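Nucleoporin NUP159 (Saccharomyces cerevisiae, PDB 1XIP) is a nuclear pore component whose N-terminal beta-propeller domain tethers the helicase Dbp5 to the pore for mRNA export. Local coordinates at residues V102-S110 with T121-L132. Numbering follows the deposited sequence.
Sequences VSTRNALYS and TVTSFEKPVFQL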
ATOM      1  N   VAL A 102      -0.808  15.814   3.003  1.00 18.03           N
ATOM      2  CA  VAL A 102      -0.637  15.548   1.593  1.00 17.41           C
ATOM      3  C   VAL A 102       0.842  15.694   1.277  1.00 17.61           C
ATOM      4  O   VAL A 102       1.461  16.688   1.617  1.00 17.46           O
ATOM      5  CB  VAL A 102      -1.434  16.518   0.741  1.00 17.29           C
ATOM      6  CG1 VAL A 102      -1.049  16.374  -0.745  1.00 16.60           C
ATOM      7  CG2 VAL A 102      -2.949  16.305   0.936  1.00 17.53           C
ATOM      8  N   SER A 103       1.400  14.699   0.615  1.00 17.75           N
ATOM      9  CA  SER A 103       2.792  14.755   0.261  1.00 18.49           C
ATOM     10  C   SER A 103       2.983  14.533  -1.218  1.00 18.71           C
ATOM     11  O   SER A 103       2.391  13.618  -1.803  1.00 18.79           O
ATOM     12  CB  SER A 103       3.552  13.704   1.031  1.00 18.51           C
ATOM     13  OG  SER A 103       4.929  13.962   0.975  1.00 21.05           O
ATOM     14  N   THR A 104       3.779  15.398  -1.833  1.00 19.13           N
ATOM     15  CA  THR A 104       4.364  15.102  -3.141  1.00 19.61           C
ATOM     16  C   THR A 104       5.733  14.457  -2.917  1.00 20.13           C
ATOM     17  O   THR A 104       6.105  14.122  -1.788  1.00 19.77           O
ATOM     18  CB  THR A 104       4.535  16.395  -4.009  1.00 19.49           C
ATOM     19  OG1 THR A 104       5.522  17.254  -3.412  1.00 19.65           O
ATOM     20  CG2 THR A 104       3.257  17.244  -4.052  1.00 18.32           C
ATOM     21  N   ARG A 105       6.496  14.317  -3.991  1.00 21.18           N
ATOM     22  CA  ARG A 105       7.850  13.814  -3.894  1.00 22.49           C
ATOM     23  C   ARG A 105       8.771  14.823  -3.190  1.00 23.28           C
ATOM     24  O   ARG A 105       9.770  14.431  -2.552  1.00 23.30           O
ATOM     25  CB  ARG A 105       8.378  13.461  -5.286  1.00 22.63           C
ATOM     26  CG  ARG A 105       8.183  11.989  -5.662  1.00 25.24           C
ATOM     27  CD  ARG A 105       7.932  11.727  -7.141  1.00 29.43           C
ATOM     28  NE  ARG A 105       9.153  11.638  -7.969  1.00 35.52           N
ATOM     29  CZ  ARG A 105      10.269  10.926  -7.673  1.00 38.08           C
ATOM     30  NH1 ARG A 105      10.377  10.238  -6.528  1.00 38.94           N
ATOM     31  NH2 ARG A 105      11.291  10.917  -8.521  1.00 38.55           N
ATOM     32  N   ASN A 106       8.421  16.110  -3.275  1.00 23.85           N
ATOM     33  CA  ASN A 106       9.337  17.176  -2.865  1.00 24.57           C
ATOM     34  C   ASN A 106       8.971  17.949  -1.605  1.00 24.60           C
ATOM     35  O   ASN A 106       9.842  18.613  -1.014  1.00 24.73           O
ATOM     36  CB  ASN A 106       9.572  18.132  -4.026  1.00 25.01           C
ATOM     37  CG  ASN A 106      10.071  17.415  -5.254  1.00 27.47           C
ATOM     38  OD1 ASN A 106      11.233  17.021  -5.326  1.00 29.36           O
ATOM     39  ND2 ASN A 106       9.170  17.184  -6.219  1.00 31.22           N
ATOM     40  N   ALA A 107       7.706  17.845  -1.188  1.00 24.42           N
ATOM     41  CA  ALA A 107       7.208  18.566  -0.019  1.00 24.55           C
ATOM     42  C   ALA A 107       5.990  17.909   0.628  1.00 24.45           C
ATOM     43  O   ALA A 107       5.260  17.172  -0.018  1.00 24.80           O
ATOM     44  CB  ALA A 107       6.897  20.027  -0.391  1.00 24.67           C
ATOM     45  N   LEU A 108       5.788  18.201   1.911  1.00 24.28           N
ATOM     46  CA  LEU A 108       4.662  17.710   2.706  1.00 23.86           C
ATOM     47  C   LEU A 108       3.731  18.875   3.027  1.00 23.88           C
ATOM     48  O   LEU A 108       4.206  19.979   3.328  1.00 24.40           O
ATOM     49  CB  LEU A 108       5.202  17.140   4.014  1.00 23.65           C
ATOM     50  CG  LEU A 108       4.516  16.041   4.841  1.00 24.41           C
ATOM     51  CD1 LEU A 108       4.590  16.391   6.336  1.00 24.30           C
ATOM     52  CD2 LEU A 108       3.086  15.731   4.435  1.00 23.24           C
ATOM     53  N   TYR A 109       2.418  18.644   2.986  1.00 23.63           N
ATOM     54  CA  TYR A 109       1.433  19.719   3.197  1.00 23.67           C
ATOM     55  C   TYR A 109       0.371  19.310   4.177  1.00 24.12           C
ATOM     56  O   TYR A 109       0.055  18.124   4.295  1.00 24.05           O
ATOM     57  CB  TYR A 109       0.745  20.126   1.883  1.00 23.22           C
ATOM     58  CG  TYR A 109       1.696  20.555   0.816  1.00 22.86           C
ATOM     59  CD1 TYR A 109       2.279  21.824   0.846  1.00 22.48           C
ATOM     60  CD2 TYR A 109       2.041  19.688  -0.225  1.00 22.52           C
ATOM     61  CE1 TYR A 109       3.179  22.224  -0.128  1.00 21.81           C
ATOM     62  CE2 TYR A 109       2.940  20.082  -1.213  1.00 21.79           C
ATOM     63  CZ  TYR A 109       3.503  21.352  -1.151  1.00 22.35           C
ATOM     64  OH  TYR A 109       4.387  21.750  -2.109  1.00 23.47           O
ATOM     65  N   SER A 110      -0.202  20.309   4.847  1.00 24.56           N
ATOM     66  CA  SER A 110      -1.264  20.119   5.830  1.00 25.30           C
ATOM     67  C   SER A 110      -2.512  20.909   5.472  1.00 25.28           C
ATOM     68  O   SER A 110      -2.433  22.115   5.208  1.00 25.41           O
ATOM     69  CB  SER A 110      -0.789  20.616   7.179  1.00 25.41           C
ATOM     70  OG  SER A 110      -0.878  19.593   8.138  1.00 28.00           O
ATOM     71  N   THR A 121       2.416  24.494   3.990  1.00 32.13           N
ATOM     72  CA  THR A 121       3.592  23.673   3.741  1.00 31.81           C
ATOM     73  C   THR A 121       4.085  23.230   5.106  1.00 31.44           C
ATOM     74  O   THR A 121       4.242  24.059   5.994  1.00 31.58           O
ATOM     75  CB  THR A 121       4.690  24.498   3.009  1.00 31.84           C
ATOM     76  OG1 THR A 121       4.247  24.824   1.682  1.00 31.51           O
ATOM     77  CG2 THR A 121       5.945  23.650   2.762  1.00 31.53           C
ATOM     78  N   VAL A 122       4.285  21.929   5.293  1.00 30.84           N
ATOM     79  CA  VAL A 122       4.869  21.461   6.541  1.00 30.47           C
ATOM     80  C   VAL A 122       6.374  21.482   6.415  1.00 30.87           C
ATOM     81  O   VAL A 122       7.068  22.042   7.265  1.00 31.29           O
ATOM     82  CB  VAL A 122       4.393  20.062   6.941  1.00 30.40           C
ATOM     83  CG1 VAL A 122       4.997  19.654   8.290  1.00 28.68           C
ATOM     84  CG2 VAL A 122       2.870  20.013   6.992  1.00 29.59           C
ATOM     85  N   THR A 123       6.881  20.884   5.347  1.00 31.08           N
ATOM     86  CA  THR A 123       8.308  20.887   5.099  1.00 31.53           C
ATOM     87  C   THR A 123       8.650  20.521   3.656  1.00 31.63           C
ATOM     88  O   THR A 123       7.788  20.066   2.895  1.00 31.77           O
ATOM     89  CB  THR A 123       9.053  19.970   6.131  1.00 31.58           C
ATOM     90  OG1 THR A 123      10.445  20.296   6.139  1.00 31.96           O
ATOM     91  CG2 THR A 123       9.023  18.493   5.714  1.00 31.77           C
ATOM     92  N   SER A 124       9.904  20.770   3.291  1.00 31.74           N
ATOM     93  CA  SER A 124      10.487  20.296   2.049  1.00 31.79           C
ATOM     94  C   SER A 124      11.526  19.227   2.373  1.00 32.01           C
ATOM     95  O   SER A 124      12.041  19.158   3.498  1.00 31.78           O
ATOM     96  CB  SER A 124      11.138  21.447   1.294  1.00 31.81           C
ATOM     97  OG  SER A 124      10.164  22.184   0.585  1.00 31.91           O
ATOM     98  N   PHE A 125      11.812  18.383   1.390  1.00 32.23           N
ATOM     99  CA  PHE A 125      12.747  17.290   1.564  1.00 32.74           C
ATOM    100  C   PHE A 125      14.015  17.639   0.803  1.00 33.27           C
ATOM    101  O   PHE A 125      13.947  18.133  -0.322  1.00 33.25           O
ATOM    102  CB  PHE A 125      12.152  15.988   1.008  1.00 32.92           C
ATOM    103  CG  PHE A 125      10.758  15.644   1.543  1.00 32.66           C
ATOM    104  CD1 PHE A 125      10.552  15.370   2.897  1.00 31.94           C
ATOM    105  CD2 PHE A 125       9.672  15.554   0.673  1.00 32.26           C
ATOM    106  CE1 PHE A 125       9.282  15.039   3.377  1.00 32.66           C
ATOM    107  CE2 PHE A 125       8.399  15.221   1.140  1.00 32.94           C
ATOM    108  CZ  PHE A 125       8.201  14.962   2.497  1.00 32.81           C
ATOM    109  N   GLU A 126      15.173  17.395   1.409  1.00 34.03           N
ATOM    110  CA  GLU A 126      16.454  17.686   0.745  1.00 34.68           C
ATOM    111  C   GLU A 126      16.635  16.835  -0.521  1.00 34.55           C
ATOM    112  O   GLU A 126      17.335  17.248  -1.447  1.00 34.64           O
ATOM    113  CB  GLU A 126      17.639  17.500   1.694  1.00 34.91           C
ATOM    114  CG  GLU A 126      17.300  16.785   2.998  1.00 37.20           C
ATOM    115  CD  GLU A 126      18.378  16.963   4.057  1.00 40.14           C
ATOM    116  OE1 GLU A 126      19.418  16.254   3.974  1.00 41.48           O
ATOM    117  OE2 GLU A 126      18.191  17.807   4.972  1.00 40.09           O
ATOM    118  N   LYS A 127      15.985  15.664  -0.551  1.00 34.06           N
ATOM    119  CA  LYS A 127      15.970  14.784  -1.724  1.00 33.92           C
ATOM    120  C   LYS A 127      14.563  14.162  -1.940  1.00 33.53           C
ATOM    121  O   LYS A 127      13.845  13.918  -0.966  1.00 33.67           O
ATOM    122  CB  LYS A 127      17.029  13.677  -1.577  1.00 33.80           C
ATOM    123  CG  LYS A 127      18.488  14.162  -1.633  1.00 35.15           C
ATOM    124  CD  LYS A 127      19.221  13.703  -2.899  1.00 35.76           C
ATOM    125  CE  LYS A 127      19.493  14.870  -3.846  1.00 36.30           C
ATOM    126  NZ  LYS A 127      20.711  15.627  -3.467  1.00 36.69           N
ATOM    127  N   PRO A 128      14.177  13.908  -3.202  1.00 33.00           N
ATOM    128  CA  PRO A 128      12.893  13.250  -3.528  1.00 32.38           C
ATOM    129  C   PRO A 128      12.594  12.001  -2.695  1.00 31.77           C
ATOM    130  O   PRO A 128      13.485  11.238  -2.327  1.00 31.79           O
ATOM    131  CB  PRO A 128      13.071  12.848  -4.994  1.00 32.38           C
ATOM    132  CG  PRO A 128      14.014  13.862  -5.546  1.00 32.45           C
ATOM    133  CD  PRO A 128      14.939  14.246  -4.420  1.00 32.99           C
ATOM    134  N   VAL A 129      11.323  11.785  -2.420  1.00 31.05           N
ATOM    135  CA  VAL A 129      10.917  10.723  -1.517  1.00 30.31           C
ATOM    136  C   VAL A 129      10.187   9.621  -2.278  1.00 29.91           C
ATOM    137  O   VAL A 129       9.470   9.911  -3.236  1.00 30.14           O
ATOM    138  CB  VAL A 129      10.065  11.315  -0.383  1.00 30.35           C
ATOM    139  CG1 VAL A 129       9.269  10.248   0.338  1.00 31.33           C
ATOM    140  CG2 VAL A 129      10.958  12.076   0.588  1.00 29.66           C
ATOM    141  N   PHE A 130      10.393   8.366  -1.870  1.00 29.42           N
ATOM    142  CA  PHE A 130       9.770   7.196  -2.510  1.00 29.57           C
ATOM    143  C   PHE A 130       8.535   6.691  -1.737  1.00 28.88           C
ATOM    144  O   PHE A 130       7.570   6.194  -2.332  1.00 28.00           O
ATOM    145  CB  PHE A 130      10.766   6.019  -2.584  1.00 30.23           C
ATOM    146  CG  PHE A 130      11.856   6.178  -3.607  1.00 33.25           C
ATOM    147  CD1 PHE A 130      11.666   6.953  -4.768  1.00 36.28           C
ATOM    148  CD2 PHE A 130      13.087   5.527  -3.420  1.00 35.82           C
ATOM    149  CE1 PHE A 130      12.693   7.097  -5.721  1.00 36.92           C
ATOM    150  CE2 PHE A 130      14.123   5.651  -4.365  1.00 37.44           C
ATOM    151  CZ  PHE A 130      13.927   6.445  -5.521  1.00 38.51           C
ATOM    152  N   GLN A 131       8.608   6.767  -0.408  1.00 28.32           N
ATOM    153  CA  GLN A 131       7.600   6.164   0.454  1.00 28.07           C
ATOM    154  C   GLN A 131       7.452   6.873   1.778  1.00 27.81           C
ATOM    155  O   GLN A 131       8.443   7.276   2.384  1.00 28.14           O
ATOM    156  CB  GLN A 131       7.907   4.687   0.711  1.00 28.05           C
ATOM    157  CG  GLN A 131       6.651   3.881   1.102  1.00 27.27           C
ATOM    158  CD  GLN A 131       6.968   2.477   1.521  1.00 26.31           C
ATOM    159  OE1 GLN A 131       7.473   1.702   0.727  1.00 29.50           O
ATOM    160  NE2 GLN A 131       6.687   2.145   2.773  1.00 24.03           N
ATOM    161  N   LEU A 132       6.206   7.006   2.218  1.00 27.41           N
ATOM    162  CA  LEU A 132       5.881   7.598   3.500  1.00 27.43           C
ATOM    163  C   LEU A 132       4.906   6.701   4.193  1.00 28.08           C
ATOM    164  O   LEU A 132       4.007   6.141   3.548  1.00 28.58           O
ATOM    165  CB  LEU A 132       5.205   8.944   3.306  1.00 27.28           C
ATOM    166  CG  LEU A 132       6.050  10.129   2.893  1.00 26.57           C
ATOM    167  CD1 LEU A 132       5.633  10.600   1.528  1.00 25.90           C
ATOM    168  CD2 LEU A 132       5.851  11.218   3.902  1.00 27.98           C
TER
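F125 turns its ring in against the bend at R105-A107, a closely packed part of the contact. With CG anti to the carbonyl carbon (chi1 -52°), the ring reaches the inner side of the bend: CD2 comes 3.4 Å from R105 O, CZ lies 4.0 Å from L108 CB, and S103 OG meets the ring edge in its plane. V129 CG2 sits over one face, offset toward the rim, 3.6 Å above the ring plane. Cut back to an alanine, this side chain is likely to leave a gap between L108 and V129 and take the ring edge away from S103 OG. The bend is also held through its backbone, for N106 O accepts from F125 N and R105 O from V129 N. Farther along, strands 107-112 and 119-124 pair antiparallel as the outer hairpin of a propeller blade. L108 N bonds T123 O, while V122 and T123 both face L108 in a classic beta bulge, V122 N bonding L108 O well and T123 N only weakly. The solvent side is looser: T121 OG1 merely touches the Y109 ring edge, 3.3 Å from CE1, and R105 NH1 makes a weak 3.4 Å bond to V129 O, with P128 CB over one guanidinium face and F130 CD1 at its edge. The link from 119-124 to 129-134, the first strand of the next blade, therefore rests on main-chain bonds, the partly exposed F125 ring and R105 packing against P128-F130, more than on side-chain polar bonds.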